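Local coordinates for glyoxalase family protein (Listeria monocytogenes, PDB 2P7M) that probably catalyses the hydration of the antibiotic fosfomycin, as a manganese-dependent enzyme of the glyoxalase superfamily, at residues S6-I11 against L52-M57; R65-I70 against L116-A121; G90-P95 against Y108-D113. All coordinates share one frame; numbering follows the deposited sequence.

Interaction 1: residues S6-I11 against L52-M57; sequences SHITLI and LWICIM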
loop_
_atom_site.group_PDB
_atom_site.type_symbol
_atom_site.label_atom_id
_atom_site.label_comp_id
_atom_site.label_asym_id
_atom_site.label_seq_id
_atom_site.Cartn_x
_atom_site.Cartn_y
_atom_site.Cartn_z
ATOM N N SER A 6 8.133 -0.198 -6.043
ATOM C CA SER A 6 8.333 -1.135 -7.137
ATOM C C SER A 6 6.957 -1.592 -7.618
ATOM O O SER A 6 6.599 -1.409 -8.785
ATOM C CB SER A 6 9.144 -2.350 -6.683
ATOM O OG SER A 6 9.254 -3.284 -7.746
ATOM N N HIS A 7 6.190 -2.180 -6.706
ATOM C CA HIS A 7 4.852 -2.658 -7.018
ATOM C C HIS A 7 4.120 -3.111 -5.765
ATOM O O HIS A 7 4.711 -3.214 -4.685
ATOM C CB HIS A 7 4.918 -3.823 -8.006
ATOM C CG HIS A 7 5.697 -4.998 -7.503
ATOM N ND1 HIS A 7 7.066 -5.085 -7.614
ATOM C CD2 HIS A 7 5.300 -6.123 -6.864
ATOM C CE1 HIS A 7 7.480 -6.214 -7.068
ATOM N NE2 HIS A 7 6.428 -6.862 -6.604
ATOM N N ILE A 8 2.827 -3.380 -5.924
ATOM C CA ILE A 8 1.976 -3.833 -4.837
ATOM C C ILE A 8 1.399 -5.191 -5.240
ATOM O O ILE A 8 0.929 -5.363 -6.364
ATOM C CB ILE A 8 0.831 -2.827 -4.592
ATOM C CG1 ILE A 8 1.420 -1.458 -4.232
ATOM C CG2 ILE A 8 -0.078 -3.327 -3.488
ATOM C CD1 ILE A 8 0.397 -0.351 -4.138
ATOM N N THR A 9 1.441 -6.151 -4.321
ATOM C CA THR A 9 0.940 -7.491 -4.593
ATOM C C THR A 9 -0.281 -7.829 -3.762
ATOM O O THR A 9 -0.267 -7.729 -2.531
ATOM C CB THR A 9 2.022 -8.563 -4.324
ATOM O OG1 THR A 9 3.158 -8.313 -5.156
ATOM C CG2 THR A 9 1.484 -9.967 -4.631
ATOM N N LEU A 10 -1.341 -8.234 -4.452
ATOM C CA LEU A 10 -2.584 -8.603 -3.804
ATOM C C LEU A 10 -2.908 -10.046 -4.170
ATOM O O LEU A 10 -2.742 -10.462 -5.315
ATOM C CB LEU A 10 -3.721 -7.677 -4.257
ATOM C CG LEU A 10 -3.488 -6.177 -4.029
ATOM C CD1 LEU A 10 -4.688 -5.383 -4.513
ATOM C CD2 LEU A 10 -3.249 -5.921 -2.550
ATOM N N ILE A 11 -3.344 -10.812 -3.181
ATOM C CA ILE A 11 -3.708 -12.204 -3.393
ATOM C C ILE A 11 -5.233 -12.258 -3.440
ATOM O O ILE A 11 -5.902 -11.685 -2.575
ATOM C CB ILE A 11 -3.214 -13.084 -2.225
ATOM C CG1 ILE A 11 -1.704 -12.893 -2.022
ATOM C CG2 ILE A 11 -3.550 -14.549 -2.497
ATOM C CD1 ILE A 11 -0.837 -13.422 -3.147
ATOM N N LEU A 52 1.245 3.048 -11.416
ATOM C CA LEU A 52 1.650 2.073 -10.413
ATOM C C LEU A 52 1.501 0.650 -10.924
ATOM O O LEU A 52 0.511 0.319 -11.572
ATOM C CB LEU A 52 0.798 2.234 -9.154
ATOM C CG LEU A 52 0.692 3.642 -8.568
ATOM C CD1 LEU A 52 -0.252 3.613 -7.372
ATOM C CD2 LEU A 52 2.075 4.146 -8.156
ATOM N N TRP A 53 2.487 -0.193 -10.635
ATOM C CA TRP A 53 2.422 -1.588 -11.044
ATOM C C TRP A 53 1.700 -2.362 -9.957
ATOM O O TRP A 53 2.086 -2.312 -8.793
ATOM C CB TRP A 53 3.824 -2.170 -11.240
ATOM C CG TRP A 53 4.486 -1.710 -12.490
ATOM C CD1 TRP A 53 4.844 -0.434 -12.807
ATOM C CD2 TRP A 53 4.863 -2.523 -13.608
ATOM N NE1 TRP A 53 5.423 -0.399 -14.055
ATOM C CE2 TRP A 53 5.447 -1.668 -14.568
ATOM C CE3 TRP A 53 4.765 -3.892 -13.893
ATOM C CZ2 TRP A 53 5.934 -2.135 -15.794
ATOM C CZ3 TRP A 53 5.250 -4.360 -15.114
ATOM C CH2 TRP A 53 5.828 -3.480 -16.048
ATOM N N ILE A 54 0.631 -3.054 -10.331
ATOM C CA ILE A 54 -0.127 -3.849 -9.375
ATOM C C ILE A 54 -0.055 -5.295 -9.828
ATOM O O ILE A 54 -0.328 -5.605 -10.987
ATOM C CB ILE A 54 -1.618 -3.451 -9.322
ATOM C CG1 ILE A 54 -1.758 -1.933 -9.184
ATOM C CG2 ILE A 54 -2.297 -4.161 -8.158
ATOM C CD1 ILE A 54 -1.180 -1.369 -7.914
ATOM N N CYS A 55 0.340 -6.173 -8.916
ATOM C CA CYS A 55 0.432 -7.586 -9.221
ATOM C C CYS A 55 -0.686 -8.296 -8.481
ATOM O O CYS A 55 -0.841 -8.137 -7.269
ATOM C CB CYS A 55 1.782 -8.153 -8.780
ATOM S SG CYS A 55 1.912 -9.955 -8.973
ATOM N N ILE A 56 -1.480 -9.062 -9.218
ATOM C CA ILE A 56 -2.574 -9.807 -8.616
ATOM C C ILE A 56 -2.233 -11.281 -8.756
ATOM O O ILE A 56 -1.833 -11.729 -9.827
ATOM C CB ILE A 56 -3.909 -9.520 -9.337
ATOM C CG1 ILE A 56 -4.138 -8.008 -9.431
ATOM C CG2 ILE A 56 -5.054 -10.165 -8.588
ATOM C CD1 ILE A 56 -4.302 -7.318 -8.081
ATOM N N MET A 57 -2.385 -12.030 -7.671
ATOM C CA MET A 57 -2.089 -13.458 -7.678
ATOM C C MET A 57 -3.245 -14.248 -7.089
ATOM O O MET A 57 -3.800 -13.887 -6.048
ATOM C CB MET A 57 -0.819 -13.748 -6.872
ATOM C CG MET A 57 0.468 -13.282 -7.529
ATOM S SD MET A 57 1.894 -13.514 -6.436
ATOM C CE MET A 57 1.908 -15.305 -6.264
HETATM O O HOH W 1 4.666 0.705 -8.973
#
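Leu10 and Ile56 meet on the face of the sheet that carries Ile8, Leu10, Ile54 and Ile56, where CD1 of Ile56 reaches across to CB of Leu10 at 3.9 Å. The pair Ile8 and Ile54 repeats this two residues back on the same face, with Ile54 CD1 4.1 Å from Ile8 CB. In both isoleucines of 52-57 CG1 stands beside the backbone N and the chain then folds back (chi2 -63° in Ile54), which carries CD1 toward the partner strand. On the other face Ile11 and Met57 run alongside each other, CD1 of Ile11 being 3.7 Å from CB of Met57. The bend of Met57 at chi3 goes with a sulfur contact, SD to Thr9 CG2 at 4.0 Å.

Between these two layers the backbones pair in parallel, with the axes 26° apart. Ile8 lies between Trp53 and Cys55 and bonds to both, and Leu10 does the same with Cys55 and Met57. The shortest of the four bonds, Cys55 N to Ile8 O at 2.7 Å, is almost straight (177° at the hydrogen).

At the polar edge, water donates to Ser6 O and accepts from Trp53 N, continuing the pairing beyond the last direct bond. Ser6 OG and His7 ND1 are hydrogen-bonded at 2.8 Å, and Thr9 OG1 lies in the plane of the His7 ring at its edge. Ser6 also packs on His120 of the second subunit, and a strand of that subunit continues the sheet antiparallel along His7 and Thr9. The chemistry thus differs by face: one packs aliphatic groups against helix 15-25 and strand 69-73, while the other presents His7, a likely manganese ligand, for which Ser6 OG would act as a second-shell group that helps set the rotation of the imidazole.

Interaction 2: residues R65-I70 against L116-A121; sequences RTYNHI and LFELHA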
loop_
_atom_site.group_PDB
_atom_site.type_symbol
_atom_site.label_atom_id
_atom_site.label_comp_id
_atom_site.label_asym_id
_atom_site.label_seq_id
_atom_site.Cartn_x
_atom_site.Cartn_y
_atom_site.Cartn_z
ATOM N N ARG A 65 -10.114 -8.116 7.393
ATOM C CA ARG A 65 -10.298 -6.706 7.053
ATOM C C ARG A 65 -9.679 -5.749 8.075
ATOM O O ARG A 65 -9.856 -5.914 9.281
ATOM C CB ARG A 65 -11.786 -6.382 6.909
ATOM C CG ARG A 65 -12.445 -7.000 5.700
ATOM C CD ARG A 65 -13.858 -6.443 5.509
ATOM N NE ARG A 65 -14.407 -6.835 4.214
ATOM C CZ ARG A 65 -15.575 -6.426 3.731
ATOM N NH1 ARG A 65 -16.339 -5.600 4.429
ATOM N NH2 ARG A 65 -15.979 -6.854 2.546
ATOM N N THR A 66 -8.958 -4.746 7.579
ATOM C CA THR A 66 -8.320 -3.750 8.440
ATOM C C THR A 66 -8.164 -2.433 7.687
ATOM O O THR A 66 -8.482 -2.349 6.497
ATOM C CB THR A 66 -6.909 -4.196 8.918
ATOM O OG1 THR A 66 -6.010 -4.251 7.804
ATOM C CG2 THR A 66 -6.970 -5.563 9.580
ATOM N N TYR A 67 -7.665 -1.413 8.382
ATOM C CA TYR A 67 -7.480 -0.111 7.769
ATOM C C TYR A 67 -6.135 -0.008 7.049
ATOM O O TYR A 67 -5.779 1.054 6.534
ATOM C CB TYR A 67 -7.649 1.012 8.806
ATOM C CG TYR A 67 -7.984 2.355 8.180
ATOM C CD1 TYR A 67 -9.008 2.471 7.239
ATOM C CD2 TYR A 67 -7.270 3.506 8.516
ATOM C CE1 TYR A 67 -9.311 3.704 6.644
ATOM C CE2 TYR A 67 -7.565 4.742 7.932
ATOM C CZ TYR A 67 -8.586 4.833 6.998
ATOM O OH TYR A 67 -8.883 6.046 6.418
ATOM N N ASN A 68 -5.386 -1.109 7.019
ATOM C CA ASN A 68 -4.129 -1.135 6.275
ATOM C C ASN A 68 -4.665 -1.018 4.841
ATOM O O ASN A 68 -5.495 -1.830 4.433
ATOM C CB ASN A 68 -3.415 -2.488 6.438
ATOM C CG ASN A 68 -2.766 -2.666 7.814
ATOM O OD1 ASN A 68 -1.668 -2.163 8.072
ATOM N ND2 ASN A 68 -3.445 -3.386 8.697
ATOM N N HIS A 69 -4.231 -0.021 4.076
ATOM C CA HIS A 69 -4.770 0.107 2.723
ATOM C C HIS A 69 -3.996 1.051 1.820
ATOM O O HIS A 69 -3.112 1.778 2.265
ATOM C CB HIS A 69 -6.236 0.569 2.781
ATOM C CG HIS A 69 -6.411 2.005 3.177
ATOM N ND1 HIS A 69 -6.336 2.438 4.486
ATOM C CD2 HIS A 69 -6.661 3.109 2.432
ATOM C CE1 HIS A 69 -6.536 3.743 4.529
ATOM N NE2 HIS A 69 -6.735 4.175 3.296
ATOM N N ILE A 70 -4.358 1.036 0.542
ATOM C CA ILE A 70 -3.725 1.888 -0.453
ATOM C C ILE A 70 -4.687 2.990 -0.861
ATOM O O ILE A 70 -5.873 2.749 -1.067
ATOM C CB ILE A 70 -3.342 1.069 -1.698
ATOM C CG1 ILE A 70 -2.281 0.038 -1.320
ATOM C CG2 ILE A 70 -2.814 1.983 -2.790
ATOM C CD1 ILE A 70 -2.192 -1.105 -2.287
ATOM N N LEU A 116 -9.250 -3.165 1.169
ATOM C CA LEU A 116 -9.883 -1.858 1.207
ATOM C C LEU A 116 -9.122 -0.890 0.301
ATOM O O LEU A 116 -7.898 -0.801 0.371
ATOM C CB LEU A 116 -9.871 -1.295 2.628
ATOM C CG LEU A 116 -10.477 0.108 2.757
ATOM C CD1 LEU A 116 -11.985 0.036 2.572
ATOM C CD2 LEU A 116 -10.149 0.685 4.126
ATOM N N PHE A 117 -9.838 -0.164 -0.543
ATOM C CA PHE A 117 -9.189 0.819 -1.403
ATOM C C PHE A 117 -9.730 2.205 -1.048
ATOM O O PHE A 117 -10.886 2.338 -0.645
ATOM C CB PHE A 117 -9.464 0.532 -2.886
ATOM C CG PHE A 117 -8.787 -0.701 -3.406
ATOM C CD1 PHE A 117 -9.463 -1.916 -3.456
ATOM C CD2 PHE A 117 -7.477 -0.647 -3.868
ATOM C CE1 PHE A 117 -8.840 -3.059 -3.966
ATOM C CE2 PHE A 117 -6.846 -1.783 -4.375
ATOM C CZ PHE A 117 -7.534 -2.990 -4.424
ATOM N N GLU A 118 -8.892 3.232 -1.184
ATOM C CA GLU A 118 -9.304 4.601 -0.896
ATOM C C GLU A 118 -9.039 5.502 -2.111
ATOM O O GLU A 118 -8.019 5.356 -2.786
ATOM C CB GLU A 118 -8.520 5.174 0.308
ATOM C CG GLU A 118 -8.986 6.587 0.725
ATOM C CD GLU A 118 -8.042 7.308 1.698
ATOM O OE1 GLU A 118 -7.343 6.640 2.487
ATOM O OE2 GLU A 118 -8.012 8.562 1.683
ATOM N N LEU A 119 -9.979 6.395 -2.403
ATOM C CA LEU A 119 -9.801 7.370 -3.473
ATOM C C LEU A 119 -9.831 8.681 -2.696
ATOM O O LEU A 119 -10.871 9.086 -2.183
ATOM C CB LEU A 119 -10.943 7.316 -4.490
ATOM C CG LEU A 119 -11.066 6.005 -5.272
ATOM C CD1 LEU A 119 -12.083 6.173 -6.412
ATOM C CD2 LEU A 119 -9.724 5.619 -5.825
ATOM N N HIS A 120 -8.673 9.319 -2.598
ATOM C CA HIS A 120 -8.525 10.551 -1.833
ATOM C C HIS A 120 -8.470 11.781 -2.721
ATOM O O HIS A 120 -7.695 11.822 -3.672
ATOM C CB HIS A 120 -7.241 10.470 -0.996
ATOM C CG HIS A 120 -7.049 11.624 -0.067
ATOM N ND1 HIS A 120 -5.822 12.221 0.131
ATOM C CD2 HIS A 120 -7.922 12.282 0.730
ATOM C CE1 HIS A 120 -5.949 13.198 1.010
ATOM N NE2 HIS A 120 -7.213 13.256 1.390
ATOM N N ALA A 121 -9.280 12.782 -2.385
ATOM C CA ALA A 121 -9.340 14.024 -3.147
ATOM C C ALA A 121 -8.480 15.127 -2.532
ATOM O O ALA A 121 -8.317 16.186 -3.138
ATOM C CB ALA A 121 -10.784 14.508 -3.257
HETATM O O HOH W 2 -7.071 -3.415 3.047
HETATM O O HOH W 3 -5.355 -1.537 -0.440
#
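The His69 imidazole has CD2 of Leu116 over one face, 4.1 Å from its CG, and Glu118 at its edge. His69 NE2 donates in the ring plane to Glu118 OE1 at 2.7 Å, nearly straight (173°) and onto the anti lone pair, although carboxylate and ring are turned 38° apart. A chi1 of 73° sets the ring between backbone N and carbonyl carbon, bringing NE2 to Glu118. At another point on the edge His69 ND1 donates to Tyr67 O, from above the carbonyl plane. CE1 of His69 in turn sits over one face of the Tyr67 ring, 3.4 Å above its plane, and Leu116 CD2 approaches Tyr67 CD1 at 3.8 Å. Bonds at both nitrogens probably hold the imidazole in its rotation. His69 and Glu118 are probable manganese ligands; His7 of the second subunit packs on Glu118, consistent with a metal site shared across the interface.

The backbones diverge: Glu118 N bonds Ile70 O at 3.1 Å, but waters link Ile70 N to Leu116 O and Asn68 O to Leu116 N. Strand 116-120 lies between parallel 69-73 and antiparallel 106-110. Ile70 and Phe117 pack on strand 4-12, Leu119 on helix 79-88, and His69 pairs with a strand of the second subunit.

Interaction 3: residues G90-P95 against Y108-D113; sequences GVEMKP and YFYDFD
Lys94 and Tyr110 touch at the outer margin, where the lysine end comes in at the edge of the tyrosine ring, near its plane. NZ donates a weak hydrogen bond to Tyr110 OH at 2.9 Å, and the bend at chi2 (-64°) helps turn the lysine chain along that edge. Nearer the backbone, Lys94 CB packs on Tyr108 CB at 3.7 Å, the two side chains crossing at about a right angle. Glu92 lies alongside Tyr110 and points the same way, with its CD 3.9 Å from ring atom CD1 and the carboxylate turned 47° from the ring. On the inward side Val91 CG2 and Met93 CG both rest against Phe109 CB, each at 3.8 Å.

Two backbone bonds hold this arrangement. Tyr110 N donates to Glu92 O at 3.0 Å and Lys94 N to Tyr108 O at 2.8 Å, so that Met93 and Phe109 face each other in a single bridge. Water joins Glu92 N to Tyr110 O at one end, and a second water joins Lys94 O to Tyr108 N at the other.

Further out, Arg65 makes a salt bridge to Glu92 and a cation-pi contact with Tyr110, tying both side chains down. Met93 and Phe109 also pack on Ile86 of helix 79-88, which ends in a Schellman motif with Gly90 at positive phi. The chain thus leaves the helix and runs back along the edge of strand 106-110, as in the beta-alpha-beta-beta-beta modules of the vicinal oxygen chelate fold, with the Tyr108 ring beside the probable metal ligand Glu118.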
loop_
_atom_site.group_PDB
_atom_site.type_symbol
_atom_site.label_atom_id
_atom_site.label_comp_id
_atom_site.label_asym_id
_atom_site.label_seq_id
_atom_site.Cartn_x
_atom_site.Cartn_y
_atom_site.Cartn_z
ATOM N N GLY A 90 -22.088 -2.592 -7.542
ATOM C CA GLY A 90 -22.545 -3.265 -6.344
ATOM C C GLY A 90 -21.453 -3.555 -5.331
ATOM O O GLY A 90 -21.657 -4.341 -4.408
ATOM N N VAL A 91 -20.293 -2.932 -5.501
ATOM C CA VAL A 91 -19.185 -3.133 -4.577
ATOM C C VAL A 91 -19.455 -2.396 -3.262
ATOM O O VAL A 91 -19.988 -1.289 -3.254
ATOM C CB VAL A 91 -17.838 -2.668 -5.209
ATOM C CG1 VAL A 91 -18.089 -1.610 -6.262
ATOM C CG2 VAL A 91 -16.915 -2.121 -4.146
ATOM N N GLU A 92 -19.089 -3.025 -2.148
ATOM C CA GLU A 92 -19.311 -2.436 -0.834
ATOM C C GLU A 92 -18.485 -1.175 -0.579
ATOM O O GLU A 92 -17.268 -1.185 -0.735
ATOM C CB GLU A 92 -19.000 -3.460 0.258
ATOM C CG GLU A 92 -19.185 -2.915 1.658
ATOM C CD GLU A 92 -18.827 -3.927 2.732
ATOM O OE1 GLU A 92 -18.882 -3.559 3.922
ATOM O OE2 GLU A 92 -18.493 -5.084 2.382
ATOM N N MET A 93 -19.169 -0.108 -0.172
ATOM C CA MET A 93 -18.552 1.179 0.134
ATOM C C MET A 93 -18.725 1.533 1.601
ATOM O O MET A 93 -19.734 1.196 2.214
ATOM C CB MET A 93 -19.198 2.298 -0.683
ATOM C CG MET A 93 -18.580 2.536 -2.024
ATOM S SD MET A 93 -19.292 3.998 -2.793
ATOM C CE MET A 93 -19.111 5.215 -1.495
ATOM N N LYS A 94 -17.743 2.238 2.151
ATOM C CA LYS A 94 -17.800 2.674 3.538
ATOM C C LYS A 94 -18.540 4.000 3.601
ATOM O O LYS A 94 -18.591 4.736 2.620
ATOM C CB LYS A 94 -16.394 2.898 4.092
ATOM C CG LYS A 94 -15.574 1.647 4.312
ATOM C CD LYS A 94 -16.212 0.763 5.368
ATOM C CE LYS A 94 -15.186 -0.165 5.973
ATOM N NZ LYS A 94 -15.823 -1.242 6.772
ATOM N N PRO A 95 -19.141 4.312 4.755
ATOM C CA PRO A 95 -19.858 5.580 4.903
ATOM C C PRO A 95 -18.824 6.695 5.097
ATOM O O PRO A 95 -17.624 6.431 5.180
ATOM C CB PRO A 95 -20.707 5.350 6.148
ATOM C CG PRO A 95 -19.876 4.403 6.947
ATOM C CD PRO A 95 -19.410 3.425 5.900
ATOM N N TYR A 108 -14.255 5.109 0.131
ATOM C CA TYR A 108 -13.623 3.854 0.529
ATOM C C TYR A 108 -14.514 2.695 0.089
ATOM O O TYR A 108 -15.723 2.759 0.256
ATOM C CB TYR A 108 -13.432 3.793 2.046
ATOM C CG TYR A 108 -12.601 4.908 2.646
ATOM C CD1 TYR A 108 -13.172 6.140 2.963
ATOM C CD2 TYR A 108 -11.255 4.709 2.947
ATOM C CE1 TYR A 108 -12.427 7.141 3.572
ATOM C CE2 TYR A 108 -10.497 5.701 3.551
ATOM C CZ TYR A 108 -11.087 6.916 3.861
ATOM O OH TYR A 108 -10.325 7.904 4.440
ATOM N N PHE A 109 -13.909 1.650 -0.473
ATOM C CA PHE A 109 -14.656 0.476 -0.926
ATOM C C PHE A 109 -13.771 -0.770 -0.955
ATOM O O PHE A 109 -12.542 -0.675 -0.944
ATOM C CB PHE A 109 -15.251 0.735 -2.320
ATOM C CG PHE A 109 -14.226 1.048 -3.375
ATOM C CD1 PHE A 109 -13.738 0.051 -4.213
ATOM C CD2 PHE A 109 -13.736 2.345 -3.523
ATOM C CE1 PHE A 109 -12.783 0.330 -5.178
ATOM C CE2 PHE A 109 -12.781 2.640 -4.484
ATOM C CZ PHE A 109 -12.298 1.634 -5.318
ATOM N N TYR A 110 -14.400 -1.943 -0.997
ATOM C CA TYR A 110 -13.667 -3.201 -1.018
ATOM C C TYR A 110 -13.699 -3.923 -2.361
ATOM O O TYR A 110 -14.535 -3.631 -3.218
ATOM C CB TYR A 110 -14.241 -4.170 0.018
ATOM C CG TYR A 110 -14.096 -3.755 1.462
ATOM C CD1 TYR A 110 -15.102 -3.033 2.105
ATOM C CD2 TYR A 110 -12.962 -4.113 2.198
ATOM C CE1 TYR A 110 -14.987 -2.678 3.449
ATOM C CE2 TYR A 110 -12.836 -3.761 3.541
ATOM C CZ TYR A 110 -13.849 -3.048 4.158
ATOM O OH TYR A 110 -13.736 -2.708 5.488
ATOM N N ASP A 111 -12.771 -4.860 -2.539
ATOM C CA ASP A 111 -12.771 -5.690 -3.732
ATOM C C ASP A 111 -13.437 -6.968 -3.214
ATOM O O ASP A 111 -14.187 -6.905 -2.240
ATOM C CB ASP A 111 -11.352 -5.950 -4.265
ATOM C CG ASP A 111 -10.501 -6.768 -3.324
ATOM O OD1 ASP A 111 -9.431 -7.232 -3.781
ATOM O OD2 ASP A 111 -10.882 -6.944 -2.147
ATOM N N PHE A 112 -13.177 -8.121 -3.815
ATOM C CA PHE A 112 -13.846 -9.337 -3.352
ATOM C C PHE A 112 -12.986 -10.159 -2.419
ATOM O O PHE A 112 -13.336 -11.294 -2.090
ATOM C CB PHE A 112 -14.249 -10.211 -4.544
ATOM C CG PHE A 112 -14.816 -9.434 -5.701
ATOM C CD1 PHE A 112 -14.068 -9.247 -6.858
ATOM C CD2 PHE A 112 -16.091 -8.882 -5.629
ATOM C CE1 PHE A 112 -14.581 -8.520 -7.933
ATOM C CE2 PHE A 112 -16.615 -8.151 -6.699
ATOM C CZ PHE A 112 -15.855 -7.971 -7.854
ATOM N N ASP A 113 -11.872 -9.577 -1.978
ATOM C CA ASP A 113 -10.943 -10.279 -1.110
ATOM C C ASP A 113 -10.422 -9.458 0.062
ATOM O O ASP A 113 -9.225 -9.434 0.331
ATOM C CB ASP A 113 -9.787 -10.792 -1.959
ATOM C CG ASP A 113 -10.253 -11.779 -3.015
ATOM O OD1 ASP A 113 -10.371 -12.978 -2.690
ATOM O OD2 ASP A 113 -10.525 -11.353 -4.162
HETATM O O HOH W 4 -17.237 -5.174 -2.421
HETATM O O HOH W 5 -16.634 5.875 1.252
#

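Overall arrangement
Interactions 1 and 2 are buried and both touch the second subunit, whereas interaction 3 is partly exposed and is met by no other chain of the assembly. Strand 116-120 of interaction 2 lies beside strand 106-110 of interaction 3, joined by Phe117 N to Phe109 O, a probable hydrogen bond 2.8 Å long. Interactions 1 and 2 belong to different sheets of the chain, packed through Ile8 on Ile70 and Leu10 on Phe117, and both sheets run on across the subunit interface. The chemistry follows the place: regular parallel pairing with aliphatic packing and a polar His7 end in interaction 1, imidazole and carboxylate in interaction 2, and lysine, glutamate and tyrosine at the surface in interaction 3.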